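Local coordinates for protein CCMAN5 (Cellulosimicrobium cellulans, PDB 2XSG) that hydrolyses alpha-mannosidic bonds as a family GH92 glycosidase and enables mannose-6-phosphate modification of yeast-produced lysosomal enzymes, at residues A[38-43]-A[48-53]; A[596-601]-A[608-613]. All blocks are in the same frame, centred on the assembly; numbering follows the deposited sequence.

Contact 1. Residues A[38-43]-A[48-53]; sequences KVNPRT and NNTGYD
Thr-43 and Asp-53 meet through an almost straight bond: the backbone N of Asp-53 points at Thr-43 OG1 from 3.0 Å, with 172° at the hydrogen. A chi1 of 61° places that hydroxyl between the threonine's own backbone N and carbonyl carbon, where it is also hydrogen-bonded to the carbonyl of Gly-46. The backbone N of the same threonine bonds to Gly-51 O at 2.8 Å, and Arg-42 CA adds a CH...O contact to the same oxygen. The apolar packing is close here too, with Tyr-52 CD2 3.5 Å from Pro-41 CG and 3.6 Å from Thr-43 CG2. With an alanine in place of Thr-43 the hydroxyl and CG2 are gone, which would probably leave Asp-53 N without this acceptor and open a gap beside the tyrosine ring. Strand 40-44 is an outermost strand of a three-stranded antiparallel sheet, and the segment facing it is irregular: a type I beta turn runs from Asn-48 to Gly-51, combined with an Asx turn. Asn-48 OD1 takes Thr-50 OG1 on a lone pair at 2.8 Å and Thr-50 N, from above the amide plane, at 2.9 Å. The Arg-42 side is more open: this residue is partly exposed and its CB points away. Yet NH1 passes Gly-51 CA at 3.5 Å, close enough that a CB on the glycine would run into it, while NH2 reaches on to Asn-167.

Contact 2. Residues A[596-601]-A[608-613]; sequences YLFNYT and QKWARA
Phe-598 overlaps Trp-610 only marginally: its ring and the indole's five-membered ring are within 16° of parallel but slid apart, with centroids 5.5 Å from each other. The closest approach is Phe-598 CE1 to Trp-610 CD1, 3.6 Å. This is loop-on-helix packing in the catalytic domain, which in GH92 enzymes is an (alpha/alpha)6 barrel. Residues 597-600 coil with helix-like backbone angles, Tyr-600 N bonding back to Leu-597 O, but do not make a regular helix; they lie against helix 604-616 a few residues further on. Both aromatic side chains start out toward the opposing segment; chi1 of -70° in Phe-598 keeps CG anti to its carbonyl carbon and sends the ring to the indole. Phe-571 meets both rings at a slant. One face of the indole is covered by its own helix neighbour, with Lys-609 CE 3.4 Å above the plane, toward the rim. Lys-609 NZ and Trp-610 NE1 then share Glu-573 OE2, a salt bridge for the one and a hydrogen bond for the other. Tyr-596 makes a lighter touch. Its CB points away from the helix, yet the long ring brings OH to within 4.1 Å of Ala-611 CB, and Phe-678 stacks on that ring. No direct hydrogen bond joins the two segments; a water bridges them instead, its oxygen 2.9 Å from Asn-599 OD1 and accepting from Gln-608 NE2 at 3.0 Å.

Contact 1 belongs to the N-terminal domain and contact 2 to the catalytic domain, on opposite sides of the chain's centre. Their centres are 36 Å apart and their nearest atoms about 23 Å apart, so neither touches the other. On the contact 1 side, the side chain of Thr-50 is about 11 Å from a bound bis-tris propane molecule and about 14 Å from the calcium ion, too far to touch either. That calcium is held by Asn-588, Glu-589 and Asp-662. Asn-588 and Glu-589 come shortly before 596-601 in the chain.

Contact 1. Residues A[38-43]-A[48-53]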
loop_
_atom_site.group_PDB
_atom_site.type_symbol
_atom_site.label_atom_id
_atom_site.label_comp_id
_atom_site.label_asym_id
_atom_site.label_seq_id
_atom_site.Cartn_x
_atom_site.Cartn_y
_atom_site.Cartn_z
ATOM N N LYS A 38 -3.108 13.870 4.341
ATOM C CA LYS A 38 -1.807 13.566 3.751
ATOM C C LYS A 38 -1.362 14.844 3.086
ATOM O O LYS A 38 -1.822 15.159 1.983
ATOM C CB LYS A 38 -1.924 12.437 2.712
ATOM C CG LYS A 38 -2.261 11.054 3.318
ATOM C CD LYS A 38 -2.375 9.977 2.242
ATOM C CE LYS A 38 -1.586 8.737 2.617
ATOM N NZ LYS A 38 -2.209 7.907 3.646
ATOM N N VAL A 39 -0.487 15.592 3.766
ATOM C CA VAL A 39 -0.171 16.952 3.346
ATOM C C VAL A 39 1.079 16.858 2.471
ATOM O O VAL A 39 2.211 16.843 2.973
ATOM C CB VAL A 39 0.033 17.900 4.531
ATOM C CG1 VAL A 39 -0.078 19.347 4.078
ATOM C CG2 VAL A 39 -0.973 17.612 5.640
ATOM N N ASN A 40 0.838 16.754 1.168
ATOM C CA ASN A 40 1.883 16.437 0.188
ATOM C C ASN A 40 2.260 17.659 -0.614
ATOM O O ASN A 40 1.385 18.265 -1.248
ATOM C CB ASN A 40 1.402 15.349 -0.776
ATOM C CG ASN A 40 2.551 14.635 -1.491
ATOM O OD1 ASN A 40 2.450 14.322 -2.680
ATOM N ND2 ASN A 40 3.650 14.389 -0.775
ATOM N N PRO A 41 3.564 18.021 -0.612
ATOM C CA PRO A 41 4.005 19.049 -1.533
ATOM C C PRO A 41 3.686 18.607 -2.958
ATOM O O PRO A 41 3.666 17.407 -3.216
ATOM C CB PRO A 41 5.537 19.071 -1.323
ATOM C CG PRO A 41 5.867 17.712 -0.711
ATOM C CD PRO A 41 4.687 17.456 0.165
ATOM N N ARG A 42 3.433 19.558 -3.861
ATOM C CA ARG A 42 3.193 19.250 -5.269
ATOM C C ARG A 42 4.268 19.820 -6.170
ATOM O O ARG A 42 4.403 21.034 -6.278
ATOM C CB ARG A 42 1.836 19.800 -5.718
ATOM C CG ARG A 42 1.326 19.209 -7.040
ATOM C CD ARG A 42 -0.190 19.465 -7.168
ATOM N NE ARG A 42 -0.842 18.650 -8.202
ATOM C CZ ARG A 42 -1.197 17.371 -8.058
ATOM N NH1 ARG A 42 -0.924 16.724 -6.932
ATOM N NH2 ARG A 42 -1.798 16.725 -9.061
ATOM N N THR A 43 5.017 18.963 -6.852
ATOM C CA THR A 43 6.047 19.479 -7.759
ATOM C C THR A 43 5.442 19.950 -9.084
ATOM O O THR A 43 4.311 19.602 -9.418
ATOM C CB THR A 43 7.210 18.482 -8.011
ATOM O OG1 THR A 43 6.721 17.284 -8.620
ATOM C CG2 THR A 43 7.922 18.139 -6.717
ATOM N N ASN A 48 5.261 12.639 -9.514
ATOM C CA ASN A 48 4.869 11.238 -9.527
ATOM C C ASN A 48 3.342 11.115 -9.320
ATOM O O ASN A 48 2.633 12.122 -9.318
ATOM C CB ASN A 48 5.739 10.359 -8.598
ATOM C CG ASN A 48 5.349 10.438 -7.130
ATOM O OD1 ASN A 48 4.428 11.145 -6.732
ATOM N ND2 ASN A 48 6.065 9.674 -6.310
ATOM N N ASN A 49 2.822 9.903 -9.197
ATOM C CA ASN A 49 1.368 9.737 -9.069
ATOM C C ASN A 49 0.804 10.441 -7.836
ATOM O O ASN A 49 -0.356 10.856 -7.835
ATOM C CB ASN A 49 0.965 8.253 -9.082
ATOM C CG ASN A 49 1.280 7.581 -10.400
ATOM O OD1 ASN A 49 1.286 6.345 -10.502
ATOM N ND2 ASN A 49 1.567 8.386 -11.415
ATOM N N THR A 50 1.628 10.611 -6.806
ATOM C CA THR A 50 1.158 11.278 -5.586
ATOM C C THR A 50 1.131 12.789 -5.710
ATOM O O THR A 50 0.433 13.450 -4.943
ATOM C CB THR A 50 1.962 10.903 -4.339
ATOM O OG1 THR A 50 3.205 11.626 -4.302
ATOM C CG2 THR A 50 2.184 9.378 -4.273
ATOM N N GLY A 51 1.900 13.325 -6.655
ATOM C CA GLY A 51 1.977 14.769 -6.836
ATOM C C GLY A 51 3.353 15.338 -6.559
ATOM O O GLY A 51 3.549 16.541 -6.705
ATOM N N TYR A 52 4.311 14.485 -6.176
ATOM C CA TYR A 52 5.701 14.930 -5.931
ATOM C C TYR A 52 6.717 14.036 -6.632
ATOM O O TYR A 52 6.795 12.829 -6.364
ATOM C CB TYR A 52 5.972 14.948 -4.415
ATOM C CG TYR A 52 7.382 15.308 -3.986
ATOM C CD1 TYR A 52 8.426 14.367 -4.043
ATOM C CD2 TYR A 52 7.665 16.573 -3.485
ATOM C CE1 TYR A 52 9.711 14.693 -3.644
ATOM C CE2 TYR A 52 8.938 16.910 -3.056
ATOM C CZ TYR A 52 9.964 15.969 -3.138
ATOM O OH TYR A 52 11.230 16.329 -2.715
ATOM N N ASP A 53 7.488 14.608 -7.551
ATOM C CA ASP A 53 8.623 13.890 -8.138
ATOM C C ASP A 53 9.930 14.495 -7.640
ATOM O O ASP A 53 10.212 15.686 -7.895
ATOM C CB ASP A 53 8.549 13.902 -9.675
ATOM C CG ASP A 53 9.851 13.439 -10.342
ATOM O OD1 ASP A 53 10.696 12.775 -9.692
ATOM O OD2 ASP A 53 10.031 13.758 -11.537
#

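Contact 2. Residues A[596-601]-A[608-613]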
loop_
_atom_site.group_PDB
_atom_site.type_symbol
_atom_site.label_atom_id
_atom_site.label_comp_id
_atom_site.label_asym_id
_atom_site.label_seq_id
_atom_site.Cartn_x
_atom_site.Cartn_y
_atom_site.Cartn_z
ATOM N N TYR A 596 9.796 -17.954 -1.559
ATOM C CA TYR A 596 9.597 -18.796 -0.390
ATOM C C TYR A 596 9.081 -20.199 -0.722
ATOM O O TYR A 596 8.812 -20.983 0.189
ATOM C CB TYR A 596 8.661 -18.102 0.613
ATOM C CG TYR A 596 9.186 -16.766 1.102
ATOM C CD1 TYR A 596 8.924 -15.593 0.396
ATOM C CD2 TYR A 596 9.948 -16.680 2.271
ATOM C CE1 TYR A 596 9.413 -14.361 0.837
ATOM C CE2 TYR A 596 10.444 -15.457 2.715
ATOM C CZ TYR A 596 10.168 -14.306 1.998
ATOM O OH TYR A 596 10.649 -13.093 2.440
ATOM N N LEU A 597 8.947 -20.530 -2.005
ATOM C CA LEU A 597 8.426 -21.859 -2.362
ATOM C C LEU A 597 9.460 -22.984 -2.360
ATOM O O LEU A 597 9.105 -24.165 -2.428
ATOM C CB LEU A 597 7.648 -21.815 -3.680
ATOM C CG LEU A 597 6.525 -20.768 -3.693
ATOM C CD1 LEU A 597 5.745 -20.822 -5.000
ATOM C CD2 LEU A 597 5.593 -20.934 -2.498
ATOM N N PHE A 598 10.736 -22.622 -2.283
ATOM C CA PHE A 598 11.792 -23.617 -2.153
ATOM C C PHE A 598 11.663 -24.438 -0.869
ATOM O O PHE A 598 12.109 -25.592 -0.833
ATOM C CB PHE A 598 13.175 -22.971 -2.267
ATOM C CG PHE A 598 13.505 -22.481 -3.643
ATOM C CD1 PHE A 598 13.524 -21.108 -3.919
ATOM C CD2 PHE A 598 13.808 -23.380 -4.666
ATOM C CE1 PHE A 598 13.868 -20.632 -5.191
ATOM C CE2 PHE A 598 14.149 -22.919 -5.941
ATOM C CZ PHE A 598 14.170 -21.534 -6.206
ATOM N N ASN A 599 11.041 -23.850 0.164
ATOM C CA ASN A 599 10.697 -24.559 1.397
ATOM C C ASN A 599 9.784 -25.756 1.112
ATOM O O ASN A 599 9.810 -26.753 1.822
ATOM C CB ASN A 599 9.958 -23.629 2.372
ATOM C CG ASN A 599 10.862 -22.605 3.037
ATOM O OD1 ASN A 599 12.076 -22.587 2.835
ATOM N ND2 ASN A 599 10.257 -21.730 3.840
ATOM N N TYR A 600 8.968 -25.638 0.072
ATOM C CA TYR A 600 8.018 -26.685 -0.298
ATOM C C TYR A 600 8.641 -27.752 -1.170
ATOM O O TYR A 600 8.112 -28.858 -1.253
ATOM C CB TYR A 600 6.823 -26.097 -1.042
ATOM C CG TYR A 600 5.915 -25.200 -0.216
ATOM C CD1 TYR A 600 6.265 -23.866 0.045
ATOM C CD2 TYR A 600 4.693 -25.667 0.272
ATOM C CE1 TYR A 600 5.425 -23.027 0.780
ATOM C CE2 TYR A 600 3.833 -24.815 1.012
ATOM C CZ TYR A 600 4.214 -23.494 1.246
ATOM O OH TYR A 600 3.413 -22.645 1.977
ATOM N N THR A 601 9.752 -27.429 -1.831
ATOM C CA THR A 601 10.434 -28.407 -2.676
ATOM C C THR A 601 11.624 -29.042 -1.987
ATOM O O THR A 601 12.474 -29.630 -2.659
ATOM C CB THR A 601 10.954 -27.793 -3.999
ATOM O OG1 THR A 601 11.824 -26.688 -3.708
ATOM C CG2 THR A 601 9.793 -27.353 -4.893
ATOM N N GLN A 608 16.132 -19.084 1.681
ATOM C CA GLN A 608 16.973 -18.191 2.472
ATOM C C GLN A 608 17.855 -17.320 1.596
ATOM O O GLN A 608 17.922 -16.104 1.796
ATOM C CB GLN A 608 17.828 -18.997 3.448
ATOM C CG GLN A 608 16.990 -19.708 4.493
ATOM C CD GLN A 608 17.587 -21.036 4.922
ATOM O OE1 GLN A 608 18.809 -21.184 5.026
ATOM N NE2 GLN A 608 16.725 -22.004 5.178
ATOM N N LYS A 609 18.517 -17.937 0.621
ATOM C CA LYS A 609 19.361 -17.195 -0.316
ATOM C C LYS A 609 18.576 -16.112 -1.039
ATOM O O LYS A 609 18.980 -14.939 -1.050
ATOM C CB LYS A 609 20.004 -18.130 -1.351
ATOM C CG LYS A 609 21.010 -17.418 -2.285
ATOM C CD LYS A 609 21.548 -18.308 -3.437
ATOM C CE LYS A 609 20.416 -18.692 -4.397
ATOM N NZ LYS A 609 20.904 -19.385 -5.616
ATOM N N TRP A 610 17.462 -16.508 -1.643
ATOM C CA TRP A 610 16.671 -15.594 -2.463
ATOM C C TRP A 610 16.001 -14.490 -1.677
ATOM O O TRP A 610 15.929 -13.352 -2.159
ATOM C CB TRP A 610 15.655 -16.364 -3.321
ATOM C CG TRP A 610 16.353 -16.986 -4.490
ATOM C CD1 TRP A 610 16.578 -18.324 -4.711
ATOM C CD2 TRP A 610 16.988 -16.284 -5.568
ATOM N NE1 TRP A 610 17.290 -18.487 -5.881
ATOM C CE2 TRP A 610 17.547 -17.253 -6.426
ATOM C CE3 TRP A 610 17.104 -14.923 -5.910
ATOM C CZ2 TRP A 610 18.225 -16.909 -7.595
ATOM C CZ3 TRP A 610 17.783 -14.581 -7.070
ATOM C CH2 TRP A 610 18.332 -15.571 -7.900
ATOM N N ALA A 611 15.525 -14.819 -0.473
ATOM C CA ALA A 611 14.965 -13.808 0.433
ATOM C C ALA A 611 16.009 -12.747 0.784
ATOM O O ALA A 611 15.758 -11.548 0.624
ATOM C CB ALA A 611 14.397 -14.444 1.691
ATOM N N ARG A 612 17.187 -13.178 1.225
ATOM C CA ARG A 612 18.240 -12.220 1.536
ATOM C C ARG A 612 18.670 -11.422 0.293
ATOM O O ARG A 612 18.901 -10.210 0.387
ATOM C CB ARG A 612 19.436 -12.902 2.217
ATOM C CG ARG A 612 20.520 -11.939 2.696
ATOM C CD ARG A 612 20.088 -11.081 3.875
ATOM N NE ARG A 612 21.007 -9.962 4.125
ATOM C CZ ARG A 612 21.617 -9.718 5.287
ATOM N NH1 ARG A 612 21.408 -10.494 6.344
ATOM N NH2 ARG A 612 22.417 -8.656 5.408
ATOM N N ALA A 613 18.737 -12.086 -0.864
ATOM C CA ALA A 613 19.240 -11.464 -2.106
ATOM C C ALA A 613 18.300 -10.406 -2.704
ATOM O O ALA A 613 18.711 -9.265 -2.993
ATOM C CB ALA A 613 19.562 -12.550 -3.156
HETATM O O HOH W 1 13.811 -21.390 4.815
#